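Local coordinates for protein allantoin racemase (Pseudomonas fluorescens, PDB 5LG5) that racemises allantoin, interconverting its enantiomers, and probably acts on other 5-monosubstituted hydantoins, at residues E[81-92]-E[217-228]. Residues are numbered along the deposited sequence; the frame is centred on the assembly and turned at random.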
ATOM      1  N   ARG E  81      23.072  -4.721  -6.613  1.00 20.18           N
ATOM      2  CA  ARG E  81      23.507  -3.891  -5.492  1.00 17.29           C
ATOM      3  C   ARG E  81      23.596  -4.677  -4.181  1.00 14.49           C
ATOM      4  O   ARG E  81      24.590  -4.582  -3.462  1.00 13.16           O
ATOM      5  CB  ARG E  81      22.578  -2.682  -5.294  1.00 19.66           C
ATOM      6  CG  ARG E  81      22.693  -2.083  -3.884  1.00 18.41           C
ATOM      7  CD  ARG E  81      21.760  -0.936  -3.637  1.00 24.65           C
ATOM      8  NE  ARG E  81      20.350  -1.309  -3.773  1.00 19.80           N
ATOM      9  CZ  ARG E  81      19.646  -2.011  -2.890  1.00 24.33           C
ATOM     10  NH1 ARG E  81      20.200  -2.465  -1.773  1.00 25.51           N
ATOM     11  NH2 ARG E  81      18.365  -2.258  -3.123  1.00 26.89           N
ATOM     12  N   GLU E  82      22.560  -5.460  -3.891  1.00 12.87           N
ATOM     13  CA  GLU E  82      22.488  -6.195  -2.633  1.00 16.07           C
ATOM     14  C   GLU E  82      23.631  -7.187  -2.497  1.00 14.82           C
ATOM     15  O   GLU E  82      24.131  -7.405  -1.400  1.00 13.23           O
ATOM     16  CB  GLU E  82      21.159  -6.946  -2.503  1.00 15.17           C
ATOM     17  CG  GLU E  82      19.898  -6.104  -2.617  1.00 19.05           C
ATOM     18  CD  GLU E  82      19.302  -6.135  -4.017  1.00 24.41           C
ATOM     19  OE1 GLU E  82      20.065  -6.230  -5.009  1.00 23.04           O
ATOM     20  OE2 GLU E  82      18.055  -6.131  -4.118  1.00 30.22           O
ATOM     21  N   GLY E  83      24.043  -7.768  -3.620  1.00 13.75           N
ATOM     22  CA  GLY E  83      25.164  -8.696  -3.640  1.00 16.30           C
ATOM     23  C   GLY E  83      26.457  -8.003  -3.271  1.00 12.82           C
ATOM     24  O   GLY E  83      27.234  -8.503  -2.445  1.00 13.01           O
ATOM     25  N   LEU E  84      26.697  -6.848  -3.889  1.00 14.84           N
ATOM     26  CA  LEU E  84      27.866  -6.033  -3.537  1.00 13.11           C
ATOM     27  C   LEU E  84      27.860  -5.716  -2.049  1.00 10.48           C
ATOM     28  O   LEU E  84      28.897  -5.786  -1.389  1.00 11.84           O
ATOM     29  CB  LEU E  84      27.875  -4.712  -4.307  1.00 14.52           C
ATOM     30  CG  LEU E  84      28.764  -4.485  -5.543  1.00 18.83           C
ATOM     31  CD1 LEU E  84      29.634  -5.689  -5.880  1.00 13.61           C
ATOM     32  CD2 LEU E  84      27.930  -4.033  -6.735  1.00 18.82           C
ATOM     33  N   GLN E  85      26.687  -5.347  -1.533  1.00 11.14           N
ATOM     34  CA  GLN E  85      26.552  -4.992  -0.119  1.00 12.09           C
ATOM     35  C   GLN E  85      26.941  -6.127   0.826  1.00 10.11           C
ATOM     36  O   GLN E  85      27.461  -5.882   1.920  1.00 11.02           O
ATOM     37  CB  GLN E  85      25.145  -4.465   0.190  1.00  9.41           C
ATOM     38  CG  GLN E  85      24.893  -3.035  -0.343  1.00 10.05           C
ATOM     39  CD  GLN E  85      23.474  -2.569  -0.102  1.00 14.65           C
ATOM     40  OE1 GLN E  85      22.528  -3.186  -0.584  1.00 13.03           O
ATOM     41  NE2 GLN E  85      23.313  -1.485   0.662  1.00 15.75           N
ATOM     42  N   GLU E  86      26.682  -7.363   0.422  1.00 11.68           N
ATOM     43  CA  GLU E  86      27.105  -8.515   1.229  1.00 10.38           C
ATOM     44  C   GLU E  86      28.594  -8.697   1.103  1.00 12.04           C
ATOM     45  O   GLU E  86      29.287  -8.934   2.086  1.00 12.44           O
ATOM     46  CB  GLU E  86      26.435  -9.786   0.742  1.00 10.80           C
ATOM     47  CG  GLU E  86      24.985  -9.901   1.098  1.00 13.78           C
ATOM     48  CD  GLU E  86      24.444 -11.266   0.771  1.00 13.81           C
ATOM     49  OE1 GLU E  86      25.207 -12.075   0.186  1.00 12.62           O
ATOM     50  OE2 GLU E  86      23.251 -11.508   1.065  1.00 12.77           O
ATOM     51  N   LEU E  87      29.074  -8.608  -0.139  1.00 11.81           N
ATOM     52  CA  LEU E  87      30.473  -8.855  -0.444  1.00 13.50           C
ATOM     53  C   LEU E  87      31.400  -7.814   0.170  1.00 15.04           C
ATOM     54  O   LEU E  87      32.519  -8.136   0.569  1.00 15.45           O
ATOM     55  CB  LEU E  87      30.670  -8.882  -1.958  1.00 13.89           C
ATOM     56  CG  LEU E  87      30.016 -10.086  -2.643  1.00 14.84           C
ATOM     57  CD1 LEU E  87      30.056  -9.899  -4.139  1.00 12.00           C
ATOM     58  CD2 LEU E  87      30.748 -11.371  -2.229  1.00 19.36           C
ATOM     59  N   LEU E  88      30.932  -6.569   0.257  1.00 11.03           N
ATOM     60  CA  LEU E  88      31.814  -5.464   0.625  1.00 10.92           C
ATOM     61  C   LEU E  88      31.584  -4.940   2.043  1.00 13.11           C
ATOM     62  O   LEU E  88      30.492  -5.072   2.583  1.00 11.59           O
ATOM     63  CB  LEU E  88      31.630  -4.329  -0.377  1.00  9.74           C
ATOM     64  CG  LEU E  88      31.987  -4.675  -1.818  1.00 11.12           C
ATOM     65  CD1 LEU E  88      31.555  -3.550  -2.756  1.00 10.57           C
ATOM     66  CD2 LEU E  88      33.491  -4.860  -1.868  1.00 15.36           C
ATOM     67  N   ASN E  89      32.611  -4.327   2.627  1.00 13.47           N
ATOM     68  CA  ASN E  89      32.471  -3.582   3.875  1.00 13.97           C
ATOM     69  C   ASN E  89      32.680  -2.091   3.653  1.00 12.39           C
ATOM     70  O   ASN E  89      33.202  -1.393   4.519  1.00 14.65           O
ATOM     71  CB  ASN E  89      33.446  -4.093   4.946  1.00 18.19           C
ATOM     72  CG  ASN E  89      33.154  -5.512   5.372  1.00 23.02           C
ATOM     73  OD1 ASN E  89      33.446  -6.467   4.652  1.00 29.15           O
ATOM     74  ND2 ASN E  89      32.574  -5.659   6.558  1.00 24.53           N
ATOM     75  N   VAL E  90      32.319  -1.626   2.463  1.00 10.84           N
ATOM     76  CA  VAL E  90      32.297  -0.207   2.153  1.00 12.06           C
ATOM     77  C   VAL E  90      30.941   0.135   1.553  1.00 10.77           C
ATOM     78  O   VAL E  90      30.248  -0.758   1.058  1.00 12.61           O
ATOM     79  CB  VAL E  90      33.422   0.173   1.177  1.00  7.98           C
ATOM     80  CG1 VAL E  90      34.779  -0.126   1.823  1.00 10.60           C
ATOM     81  CG2 VAL E  90      33.254  -0.556  -0.145  1.00  9.56           C
ATOM     82  N   PRO E  91      30.548   1.414   1.620  1.00  8.04           N
ATOM     83  CA  PRO E  91      29.239   1.765   1.066  1.00 11.98           C
ATOM     84  C   PRO E  91      29.129   1.485  -0.424  1.00 10.23           C
ATOM     85  O   PRO E  91      30.091   1.627  -1.198  1.00 10.28           O
ATOM     86  CB  PRO E  91      29.098   3.276   1.377  1.00 11.27           C
ATOM     87  CG  PRO E  91      30.472   3.745   1.701  1.00 11.47           C
ATOM     88  CD  PRO E  91      31.193   2.556   2.292  1.00  8.53           C
ATOM     89  N   VAL E  92      27.945   1.026  -0.807  1.00 10.46           N
ATOM     90  CA  VAL E  92      27.622   0.777  -2.195  1.00  9.32           C
ATOM     91  C   VAL E  92      26.419   1.652  -2.547  1.00 11.77           C
ATOM     92  O   VAL E  92      25.440   1.692  -1.817  1.00 12.44           O
ATOM     93  CB  VAL E  92      27.269  -0.706  -2.424  1.00 13.98           C
ATOM     94  CG1 VAL E  92      26.959  -0.960  -3.901  1.00 12.09           C
ATOM     95  CG2 VAL E  92      28.408  -1.612  -1.929  1.00 10.57           C
ATOM     96  N   LEU E 217      30.160   6.076   7.580  1.00 11.73           N
ATOM     97  CA  LEU E 217      29.049   5.133   7.468  1.00 12.08           C
ATOM     98  C   LEU E 217      29.312   4.055   6.418  1.00 13.34           C
ATOM     99  O   LEU E 217      29.842   4.334   5.334  1.00 11.15           O
ATOM    100  CB  LEU E 217      27.757   5.883   7.124  1.00 12.16           C
ATOM    101  CG  LEU E 217      27.188   6.859   8.164  1.00 12.85           C
ATOM    102  CD1 LEU E 217      26.063   7.677   7.548  1.00 11.17           C
ATOM    103  CD2 LEU E 217      26.660   6.094   9.376  1.00 12.23           C
ATOM    104  N   SER E 218      28.941   2.818   6.737  1.00 10.97           N
ATOM    105  CA  SER E 218      29.018   1.746   5.749  1.00 10.78           C
ATOM    106  C   SER E 218      27.839   0.795   5.862  1.00  9.38           C
ATOM    107  O   SER E 218      27.043   0.891   6.793  1.00 11.10           O
ATOM    108  CB  SER E 218      30.343   0.976   5.873  1.00 11.98           C
ATOM    109  OG  SER E 218      30.519   0.140   4.736  1.00 14.82           O
ATOM    110  N   THR E 219      27.734  -0.120   4.906  1.00  8.55           N
ATOM    111  CA  THR E 219      26.657  -1.107   4.890  1.00 12.21           C
ATOM    112  C   THR E 219      26.523  -1.825   6.235  1.00 11.07           C
ATOM    113  O   THR E 219      27.515  -2.225   6.842  1.00 10.86           O
ATOM    114  CB  THR E 219      26.893  -2.162   3.796  1.00 11.21           C
ATOM    115  OG1 THR E 219      27.125  -1.506   2.543  1.00  9.46           O
ATOM    116  CG2 THR E 219      25.701  -3.108   3.680  1.00  7.80           C
ATOM    117  N   SER E 220      25.297  -1.945   6.725  1.00  9.98           N
ATOM    118  CA  SER E 220      25.056  -2.728   7.926  1.00  9.85           C
ATOM    119  C   SER E 220      25.326  -4.202   7.658  1.00 12.39           C
ATOM    120  O   SER E 220      24.784  -4.768   6.693  1.00  8.38           O
ATOM    121  CB  SER E 220      23.617  -2.560   8.398  1.00  9.28           C
ATOM    122  OG  SER E 220      23.385  -3.391   9.525  1.00 10.72           O
ATOM    123  N   LYS E 221      26.122  -4.836   8.517  1.00 10.94           N
ATOM    124  CA  LYS E 221      26.466  -6.238   8.304  1.00 11.02           C
ATOM    125  C   LYS E 221      25.692  -7.152   9.240  1.00 11.44           C
ATOM    126  O   LYS E 221      26.030  -8.323   9.400  1.00 16.20           O
ATOM    127  CB  LYS E 221      27.974  -6.468   8.473  1.00  9.81           C
ATOM    128  CG  LYS E 221      28.881  -5.551   7.634  1.00 12.47           C
ATOM    129  CD  LYS E 221      28.598  -5.652   6.137  1.00 11.44           C
ATOM    130  CE  LYS E 221      29.098  -6.947   5.535  1.00 11.64           C
ATOM    131  NZ  LYS E 221      28.872  -6.948   4.051  1.00  8.41           N
ATOM    132  N   ILE E 222      24.633  -6.621   9.827  1.00 11.87           N
ATOM    133  CA  ILE E 222      23.896  -7.323  10.882  1.00 11.44           C
ATOM    134  C   ILE E 222      22.954  -8.437  10.388  1.00 10.86           C
ATOM    135  O   ILE E 222      22.749  -9.433  11.073  1.00 12.58           O
ATOM    136  CB  ILE E 222      23.115  -6.316  11.774  1.00 11.53           C
ATOM    137  CG1 ILE E 222      22.772  -6.939  13.133  1.00 16.89           C
ATOM    138  CG2 ILE E 222      21.856  -5.792  11.071  1.00  9.30           C
ATOM    139  CD1 ILE E 222      23.969  -7.039  14.066  1.00 14.13           C
ATOM    140  N   ARG E 223      22.396  -8.306   9.194  1.00 11.39           N
ATOM    141  CA  ARG E 223      21.393  -9.287   8.791  1.00 11.27           C
ATOM    142  C   ARG E 223      21.446  -9.571   7.305  1.00 11.28           C
ATOM    143  O   ARG E 223      22.192 -10.451   6.863  1.00 13.51           O
ATOM    144  CB  ARG E 223      19.982  -8.830   9.203  1.00 11.26           C
ATOM    145  CG  ARG E 223      18.939  -9.952   9.211  1.00  9.96           C
ATOM    146  CD  ARG E 223      17.535  -9.386   9.251  1.00 11.56           C
ATOM    147  NE  ARG E 223      16.484 -10.391   9.418  1.00 11.61           N
ATOM    148  CZ  ARG E 223      15.222 -10.211   9.037  1.00 12.52           C
ATOM    149  NH1 ARG E 223      14.863  -9.082   8.445  1.00 11.29           N
ATOM    150  NH2 ARG E 223      14.319 -11.170   9.227  1.00 15.15           N
ATOM    151  N   THR E 224      20.642  -8.833   6.547  1.00  6.95           N
ATOM    152  CA  THR E 224      20.493  -9.060   5.120  1.00  9.71           C
ATOM    153  C   THR E 224      21.824  -9.015   4.382  1.00 10.58           C
ATOM    154  O   THR E 224      22.087  -9.865   3.525  1.00  9.89           O
ATOM    155  CB  THR E 224      19.559  -8.021   4.501  1.00  9.63           C
ATOM    156  OG1 THR E 224      18.336  -7.992   5.242  1.00  9.91           O
ATOM    157  CG2 THR E 224      19.283  -8.336   3.046  1.00  9.14           C
ATOM    158  N   TYR E 225      22.681  -8.068   4.768  1.00  9.98           N
ATOM    159  CA  TYR E 225      23.935  -7.828   4.053  1.00 11.71           C
ATOM    160  C   TYR E 225      25.171  -8.307   4.799  1.00 10.51           C
ATOM    161  O   TYR E 225      26.283  -7.840   4.562  1.00  9.82           O
ATOM    162  CB  TYR E 225      24.047  -6.350   3.691  1.00  7.71           C
ATOM    163  CG  TYR E 225      22.844  -5.916   2.902  1.00 14.94           C
ATOM    164  CD1 TYR E 225      22.458  -6.612   1.761  1.00 13.60           C
ATOM    165  CD2 TYR E 225      22.065  -4.861   3.320  1.00 11.46           C
ATOM    166  CE1 TYR E 225      21.348  -6.243   1.053  1.00 14.01           C
ATOM    167  CE2 TYR E 225      20.945  -4.481   2.611  1.00 14.44           C
ATOM    168  CZ  TYR E 225      20.595  -5.178   1.484  1.00 13.21           C
ATOM    169  OH  TYR E 225      19.482  -4.811   0.766  1.00 21.81           O
ATOM    170  N   ALA E 226      24.962  -9.244   5.710  1.00 12.15           N
ATOM    171  CA  ALA E 226      26.066  -9.905   6.387  1.00 12.23           C
ATOM    172  C   ALA E 226      27.003 -10.540   5.359  1.00 14.05           C
ATOM    173  O   ALA E 226      26.596 -10.848   4.232  1.00  9.82           O
ATOM    174  CB  ALA E 226      25.539 -10.966   7.347  1.00 11.79           C
ATOM    175  N   THR E 227      28.259 -10.730   5.751  1.00 15.72           N
ATOM    176  CA  THR E 227      29.235 -11.412   4.911  1.00 15.56           C
ATOM    177  C   THR E 227      28.660 -12.749   4.431  1.00 16.66           C
ATOM    178  O   THR E 227      27.990 -13.441   5.204  1.00 12.66           O
ATOM    179  CB  THR E 227      30.516 -11.676   5.717  1.00 18.80           C
ATOM    180  OG1 THR E 227      31.022 -10.430   6.219  1.00 23.62           O
ATOM    181  CG2 THR E 227      31.569 -12.340   4.853  1.00 19.90           C
ATOM    182  N   PRO E 228      28.860 -13.096   3.142  1.00 14.58           N
ATOM    183  CA  PRO E 228      28.336 -14.414   2.772  1.00 13.10           C
ATOM    184  C   PRO E 228      28.943 -15.482   3.666  1.00 14.42           C
ATOM    185  O   PRO E 228      30.111 -15.359   4.058  1.00 14.21           O
ATOM    186  CB  PRO E 228      28.797 -14.585   1.320  1.00 13.62           C
ATOM    187  CG  PRO E 228      28.922 -13.154   0.799  1.00 14.02           C
ATOM    188  CD  PRO E 228      29.422 -12.367   1.986  1.00 13.88           C
TER
HETATM  189  O   HOH W   1      28.770  -3.083   1.300  1.00  8.10           O
HETATM  190  O   HOH W   2      25.679   0.644   1.303  1.00 11.61           O
HETATM  191  O   HOH W   3      31.772  -8.770   4.000  1.00 25.84           O
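Tyr225 lays one ring face over Gln85, whose CB stands 4.1 Å from the centroid of the Tyr225 ring and 26° off its normal, a CH-pi contact. Farther out, Gln85 OE1 lies over the same face, near the rim, fixed there by Arg81 NH1, which donates to it at 2.7 Å. Thr224 CG2 covers the opposite face. Lys221 reaches the carbonyls at the C-terminal end of helix 81-87: bends at chi2 (-58°) and chi3 (-73°) fold its chain back so that NZ donates to Gln85 O at 2.8 Å, in the carbonyl plane, and, from above theirs, to Glu86 O and Leu88 O. Tyr225 O also accepts from NZ, tying the Arg223–Ala226 type I turn to the same ammonium, so four oxygens share its three protons. With an alanine for Lys221, these oxygens would probably lose their common donor and the loop its tie to the helix end. Away from the lysine, water 2 bridges Gln85 NE2, Val92 N and Thr219 OG1. Glu86 OE2 turns to Arg118 and Asn47 of the third subunit. The chemistry implies a positive charge among carbonyl oxygens, probably also favoured by the helix dipole, anchoring the loop after helix 201-214 where two neighbouring subunits meet it.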